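Local coordinates for protein formyltransferase PseJ (Anoxybacillus kamchatkensis G10, PDB 6EDK) that belongs by name and sequence to the formyl transferase family and binds the ligand 1YA in a pocket beside a mixed beta sheet, at residues Ile77-Gln88 with Tyr123-Glu132. Residues are numbered along the deposited sequence; the frame is centred on the assembly and turned at random.
With 1YA (N-{4-[{[(6S)-2-amino-4-oxo-3,4,5,6,7,8-hexahydropteridin-6-yl]methyl}(formyl)amino]benzoyl}-L-glutamic acid), chain D.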
loop_
_atom_site.group_PDB
_atom_site.type_symbol
_atom_site.label_atom_id
_atom_site.label_comp_id
_atom_site.label_asym_id
_atom_site.label_seq_id
_atom_site.Cartn_x
_atom_site.Cartn_y
_atom_site.Cartn_z
ATOM N N ILE A 77 4.765 -10.691 4.915
ATOM C CA ILE A 77 5.252 -9.880 6.019
ATOM C C ILE A 77 6.765 -9.794 5.933
ATOM O O ILE A 77 7.440 -10.809 5.742
ATOM C CB ILE A 77 4.782 -10.489 7.351
ATOM C CG1 ILE A 77 3.253 -10.626 7.297
ATOM C CG2 ILE A 77 5.243 -9.644 8.525
ATOM C CD1 ILE A 77 2.658 -11.531 8.343
ATOM N N ILE A 78 7.295 -8.595 6.021
ATOM C CA ILE A 78 8.729 -8.356 5.960
ATOM C C ILE A 78 9.317 -8.526 7.356
ATOM O O ILE A 78 8.869 -7.894 8.328
ATOM C CB ILE A 78 9.040 -6.961 5.398
ATOM C CG1 ILE A 78 8.573 -6.891 3.925
ATOM C CG2 ILE A 78 10.525 -6.664 5.446
ATOM C CD1 ILE A 78 8.538 -5.482 3.392
ATOM N N HIS A 79 10.346 -9.366 7.445
ATOM C CA HIS A 79 10.907 -9.765 8.736
ATOM C C HIS A 79 11.439 -8.565 9.506
ATOM O O HIS A 79 12.003 -7.643 8.913
ATOM C CB HIS A 79 12.036 -10.768 8.476
ATOM C CG HIS A 79 12.551 -11.425 9.712
ATOM N ND1 HIS A 79 13.438 -10.803 10.571
ATOM C CD2 HIS A 79 12.285 -12.638 10.246
ATOM C CE1 HIS A 79 13.712 -11.621 11.570
ATOM N NE2 HIS A 79 13.025 -12.736 11.400
ATOM N N PRO A 80 11.299 -8.551 10.844
ATOM C CA PRO A 80 11.667 -7.345 11.622
ATOM C C PRO A 80 13.122 -6.943 11.532
ATOM O O PRO A 80 13.463 -5.741 11.629
ATOM C CB PRO A 80 11.294 -7.726 13.062
ATOM C CG PRO A 80 10.327 -8.845 12.930
ATOM C CD PRO A 80 10.659 -9.581 11.681
ATOM N N ASP A 81 14.015 -7.908 11.306
ATOM C CA ASP A 81 15.420 -7.555 11.135
ATOM C C ASP A 81 15.619 -6.808 9.828
ATOM O O ASP A 81 16.419 -5.857 9.739
ATOM C CB ASP A 81 16.278 -8.817 11.204
ATOM C CG ASP A 81 16.263 -9.460 12.607
ATOM O OD1 ASP A 81 15.961 -8.758 13.597
ATOM O OD2 ASP A 81 16.539 -10.661 12.709
ATOM N N ILE A 82 14.867 -7.183 8.793
ATOM C CA ILE A 82 14.899 -6.397 7.552
ATOM C C ILE A 82 14.337 -4.995 7.795
ATOM O O ILE A 82 14.920 -3.977 7.353
ATOM C CB ILE A 82 14.124 -7.147 6.460
ATOM C CG1 ILE A 82 14.745 -8.526 6.154
ATOM C CG2 ILE A 82 14.131 -6.383 5.170
ATOM C CD1 ILE A 82 13.918 -9.334 5.136
ATOM N N VAL A 83 13.215 -4.926 8.530
ATOM C CA VAL A 83 12.602 -3.643 8.885
ATOM C C VAL A 83 13.597 -2.750 9.586
ATOM O O VAL A 83 13.770 -1.577 9.210
ATOM C CB VAL A 83 11.356 -3.890 9.747
ATOM C CG1 VAL A 83 10.857 -2.585 10.365
ATOM C CG2 VAL A 83 10.277 -4.545 8.922
ATOM N N GLU A 84 14.318 -3.302 10.604
ATOM C CA GLU A 84 15.273 -2.468 11.325
ATOM C C GLU A 84 16.420 -2.055 10.422
ATOM O O GLU A 84 16.830 -0.896 10.422
ATOM C CB GLU A 84 15.807 -3.203 12.553
ATOM C CG GLU A 84 16.627 -2.301 13.485
ATOM C CD GLU A 84 15.767 -1.228 14.171
ATOM O OE1 GLU A 84 14.530 -1.414 14.267
ATOM O OE2 GLU A 84 16.326 -0.197 14.610
ATOM N N ARG A 85 16.931 -2.986 9.609
ATOM C CA ARG A 85 18.045 -2.634 8.733
ATOM C C ARG A 85 17.666 -1.524 7.781
ATOM O O ARG A 85 18.501 -0.701 7.408
ATOM C CB ARG A 85 18.469 -3.880 7.945
ATOM C CG ARG A 85 19.487 -3.606 6.843
ATOM C CD ARG A 85 19.949 -4.965 6.240
ATOM N NE ARG A 85 20.750 -4.761 5.043
ATOM C CZ ARG A 85 21.032 -5.726 4.157
ATOM N NH1 ARG A 85 20.545 -6.947 4.314
ATOM N NH2 ARG A 85 21.767 -5.444 3.098
ATOM N N PHE A 86 16.405 -1.480 7.359
ATOM C CA PHE A 86 15.991 -0.473 6.392
ATOM C C PHE A 86 15.125 0.626 7.002
ATOM O O PHE A 86 14.391 1.291 6.271
ATOM C CB PHE A 86 15.268 -1.168 5.218
ATOM C CG PHE A 86 16.219 -1.922 4.305
ATOM C CD1 PHE A 86 16.887 -1.255 3.310
ATOM C CD2 PHE A 86 16.452 -3.284 4.493
ATOM C CE1 PHE A 86 17.788 -1.942 2.483
ATOM C CE2 PHE A 86 17.329 -3.959 3.703
ATOM C CZ PHE A 86 18.015 -3.290 2.696
ATOM N N LYS A 87 15.240 0.871 8.307
ATOM C CA LYS A 87 14.566 2.011 8.928
ATOM C C LYS A 87 14.722 3.256 8.074
ATOM O O LYS A 87 15.830 3.601 7.640
ATOM C CB LYS A 87 15.112 2.305 10.327
ATOM C CG LYS A 87 14.490 1.432 11.435
ATOM C CD LYS A 87 12.938 1.451 11.415
ATOM C CE LYS A 87 12.349 1.199 12.814
ATOM N NZ LYS A 87 10.973 0.613 12.795
ATOM N N GLN A 88 13.591 3.919 7.823
ATOM C CA GLN A 88 13.509 5.167 7.058
ATOM C C GLN A 88 13.992 4.987 5.615
ATOM O O GLN A 88 14.215 5.961 4.877
ATOM C CB GLN A 88 14.229 6.319 7.773
ATOM C CG GLN A 88 13.639 6.633 9.211
ATOM C CD GLN A 88 12.189 7.194 9.188
ATOM O OE1 GLN A 88 11.205 6.502 9.539
ATOM N NE2 GLN A 88 12.056 8.460 8.788
ATOM N N TYR A 123 5.888 4.410 5.983
ATOM C CA TYR A 123 7.101 3.621 6.272
ATOM C C TYR A 123 6.711 2.256 6.778
ATOM O O TYR A 123 5.741 2.108 7.520
ATOM C CB TYR A 123 7.958 4.350 7.313
ATOM C CG TYR A 123 8.689 5.514 6.763
ATOM C CD1 TYR A 123 9.730 5.339 5.856
ATOM C CD2 TYR A 123 8.416 6.815 7.149
ATOM C CE1 TYR A 123 10.395 6.396 5.348
ATOM C CE2 TYR A 123 9.092 7.870 6.631
ATOM C CZ TYR A 123 10.111 7.657 5.751
ATOM O OH TYR A 123 10.821 8.725 5.222
ATOM N N ILE A 124 7.499 1.248 6.410
ATOM C CA ILE A 124 7.271 -0.106 6.861
ATOM C C ILE A 124 7.889 -0.278 8.236
ATOM O O ILE A 124 9.087 -0.013 8.433
ATOM C CB ILE A 124 7.893 -1.125 5.887
ATOM C CG1 ILE A 124 7.171 -1.063 4.541
ATOM C CG2 ILE A 124 7.847 -2.527 6.471
ATOM C CD1 ILE A 124 7.970 -1.660 3.420
ATOM N N ASP A 125 7.095 -0.733 9.177
ATOM C CA ASP A 125 7.606 -1.116 10.496
ATOM C C ASP A 125 7.232 -2.567 10.687
ATOM O O ASP A 125 6.803 -3.237 9.742
ATOM C CB ASP A 125 7.121 -0.137 11.554
ATOM C CG ASP A 125 5.719 -0.392 12.022
ATOM O OD1 ASP A 125 5.092 -1.333 11.552
ATOM O OD2 ASP A 125 5.241 0.391 12.901
ATOM N N SER A 126 7.463 -3.088 11.907
ATOM C CA SER A 126 7.392 -4.537 12.102
ATOM C C SER A 126 5.970 -5.040 12.055
ATOM O O SER A 126 5.739 -6.181 11.702
ATOM C CB SER A 126 8.037 -4.926 13.441
ATOM O OG SER A 126 7.723 -3.933 14.410
ATOM N N GLY A 127 4.990 -4.179 12.374
ATOM C CA GLY A 127 3.611 -4.581 12.232
ATOM C C GLY A 127 3.072 -4.391 10.824
ATOM O O GLY A 127 3.720 -3.767 9.979
ATOM N N LEU A 128 1.864 -4.920 10.589
ATOM C CA LEU A 128 1.225 -4.847 9.271
ATOM C C LEU A 128 0.503 -3.510 9.105
ATOM O O LEU A 128 -0.533 -3.271 9.745
ATOM C CB LEU A 128 0.225 -5.976 9.086
ATOM C CG LEU A 128 0.750 -7.390 9.316
ATOM C CD1 LEU A 128 -0.310 -8.416 8.913
ATOM C CD2 LEU A 128 2.056 -7.585 8.536
ATOM N N ASP A 129 1.017 -2.664 8.201
ATOM C CA ASP A 129 0.397 -1.392 7.806
ATOM C C ASP A 129 0.296 -0.428 8.962
ATOM O O ASP A 129 -0.503 0.463 8.936
ATOM C CB ASP A 129 -0.996 -1.619 7.177
ATOM C CG ASP A 129 -0.936 -2.520 5.949
ATOM O OD1 ASP A 129 0.061 -2.411 5.183
ATOM O OD2 ASP A 129 -1.871 -3.339 5.736
ATOM N N THR A 130 1.176 -0.578 9.977
ATOM C CA THR A 130 1.196 0.258 11.167
ATOM C C THR A 130 2.259 1.351 11.166
ATOM O O THR A 130 2.226 2.226 12.049
ATOM C CB THR A 130 1.393 -0.632 12.414
ATOM O OG1 THR A 130 2.391 -1.618 12.130
ATOM C CG2 THR A 130 0.138 -1.366 12.745
ATOM N N GLY A 131 3.177 1.375 10.192
ATOM C CA GLY A 131 4.265 2.350 10.191
ATOM C C GLY A 131 3.857 3.815 10.013
ATOM O O GLY A 131 2.693 4.174 9.790
ATOM N N GLU A 132 4.864 4.688 10.070
ATOM C CA GLU A 132 4.621 6.134 10.049
ATOM C C GLU A 132 4.086 6.606 8.692
ATOM O O GLU A 132 4.472 6.113 7.645
ATOM C CB GLU A 132 5.896 6.912 10.346
ATOM C CG GLU A 132 6.337 6.815 11.804
ATOM C CD GLU A 132 7.572 7.661 12.068
ATOM O OE1 GLU A 132 8.603 7.432 11.374
ATOM O OE2 GLU A 132 7.495 8.561 12.945
HETATM N N1 1YA D . 5.589 -6.233 6.117
HETATM C C2 1YA D . 5.731 -5.437 7.356
HETATM N NA2 1YA D . 6.615 -5.885 8.418
HETATM N N3 1YA D . 5.018 -4.125 7.572
HETATM C C4 1YA D . 4.081 -3.605 6.567
HETATM O O4 1YA D . 3.527 -2.552 6.808
HETATM C C4A 1YA D . 3.933 -4.418 5.326
HETATM N N5 1YA D . 3.128 -3.936 4.322
HETATM C C6 1YA D . 2.656 -5.023 3.321
HETATM C C7 1YA D . 3.628 -5.880 2.887
HETATM N N8 1YA D . 4.596 -6.466 3.970
HETATM C C8A 1YA D . 4.720 -5.730 5.081
HETATM C C9 1YA D . 1.531 -5.774 4.069
HETATM N N10 1YA D . 0.856 -6.784 3.231
HETATM C C11 1YA D . -0.139 -10.509 4.980
HETATM C C12 1YA D . 0.704 -10.496 3.880
HETATM C C13 1YA D . 1.051 -9.278 3.307
HETATM C C14 1YA D . 0.532 -8.109 3.835
HETATM C C15 1YA D . -0.318 -8.130 4.926
HETATM C C16 1YA D . -0.657 -9.343 5.501
HETATM C C17 1YA D . -0.569 -11.843 5.640
HETATM N N 1YA D . -2.026 -11.941 5.911
HETATM C CA 1YA D . -2.679 -13.122 6.529
HETATM C CB 1YA D . -2.242 -13.256 8.010
HETATM C CG 1YA D . -1.699 -11.942 8.595
HETATM C CD 1YA D . -1.635 -11.968 10.132
HETATM O OE1 1YA D . -1.415 -10.905 10.777
HETATM O OE2 1YA D . -1.802 -13.053 10.749
HETATM C CT 1YA D . -4.216 -12.968 6.397
HETATM O O2 1YA D . -4.744 -11.934 5.887
HETATM O O1 1YA D . -4.975 -13.885 6.795
HETATM C C18 1YA D . 0.428 -6.522 1.865
HETATM O O5 1YA D . 0.648 -5.476 1.353
HETATM O O 1YA D . 0.209 -12.699 5.873
HETATM O O HOH W 1 7.871 -7.614 11.025
HETATM O O HOH W 2 11.784 -0.240 7.623
HETATM O O HOH W 3 9.697 1.848 10.233
HETATM O O HOH W 4 9.193 -1.336 14.031
HETATM O O HOH W 5 13.240 8.526 4.394
#
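With chi1 of Val83 at 169°, CG1 lies anti to the backbone N and is carried over the main chain opposite, 3.6 Å from Asp125 CA, which leaves CG2, beside the N, 4.0 Å from Ile124 CG2. Ile124, its CG2 anti to its own N (chi1 -66°), sets that methyl 3.4 Å from N3 of 1YA and leaves CD1 for Ile78 CD1, the two side chains crossing at about a right angle. At the outer end, Leu128 CD2 presses on Ile77 CG1 at 3.5 Å, tighter than usual for two carbons, and the other branch, CD1, approaches the ligand. No direct hydrogen bond joins 77-88 to 123-132; the polar link runs through 1YA and waters. Between the start of helix 80-85 and the loop joining antiparallel strands 118-123 and 133-138, in this formyl transferase family protein, the two segments line part of the pocket for the pterin ring of 1YA. Backbone groups read the ring's polar edge: Ile78 N donates almost straight to N1 (172°), and NA2 donates to both Ile78 O and Asp125 O. Asp125 O also accepts from N3, and Asp129 N donates to O4 at 2.9 Å. Within 123-132, Asp125 OD1 accepts the Thr130 hydroxyl on its syn lone pair and, weakly, Gly127 N, which ties the turn carrying Asp125 O and Gly127 O. Water 1 donates to Ile78 O and Ser126 O, whereas Lys87 NZ donates to waters 3 and 4; water 3 donates onward to Ile124 O, and water 4 also accepts from Ser126 N, at a long 3.3 Å. Gln88 OE1 sits 3.7 Å above the centre of the Tyr123 ring, while NE2 bonds weakly to Arg175 O; the Tyr123 hydroxyl is hydrogen-bonded to Ile174 O.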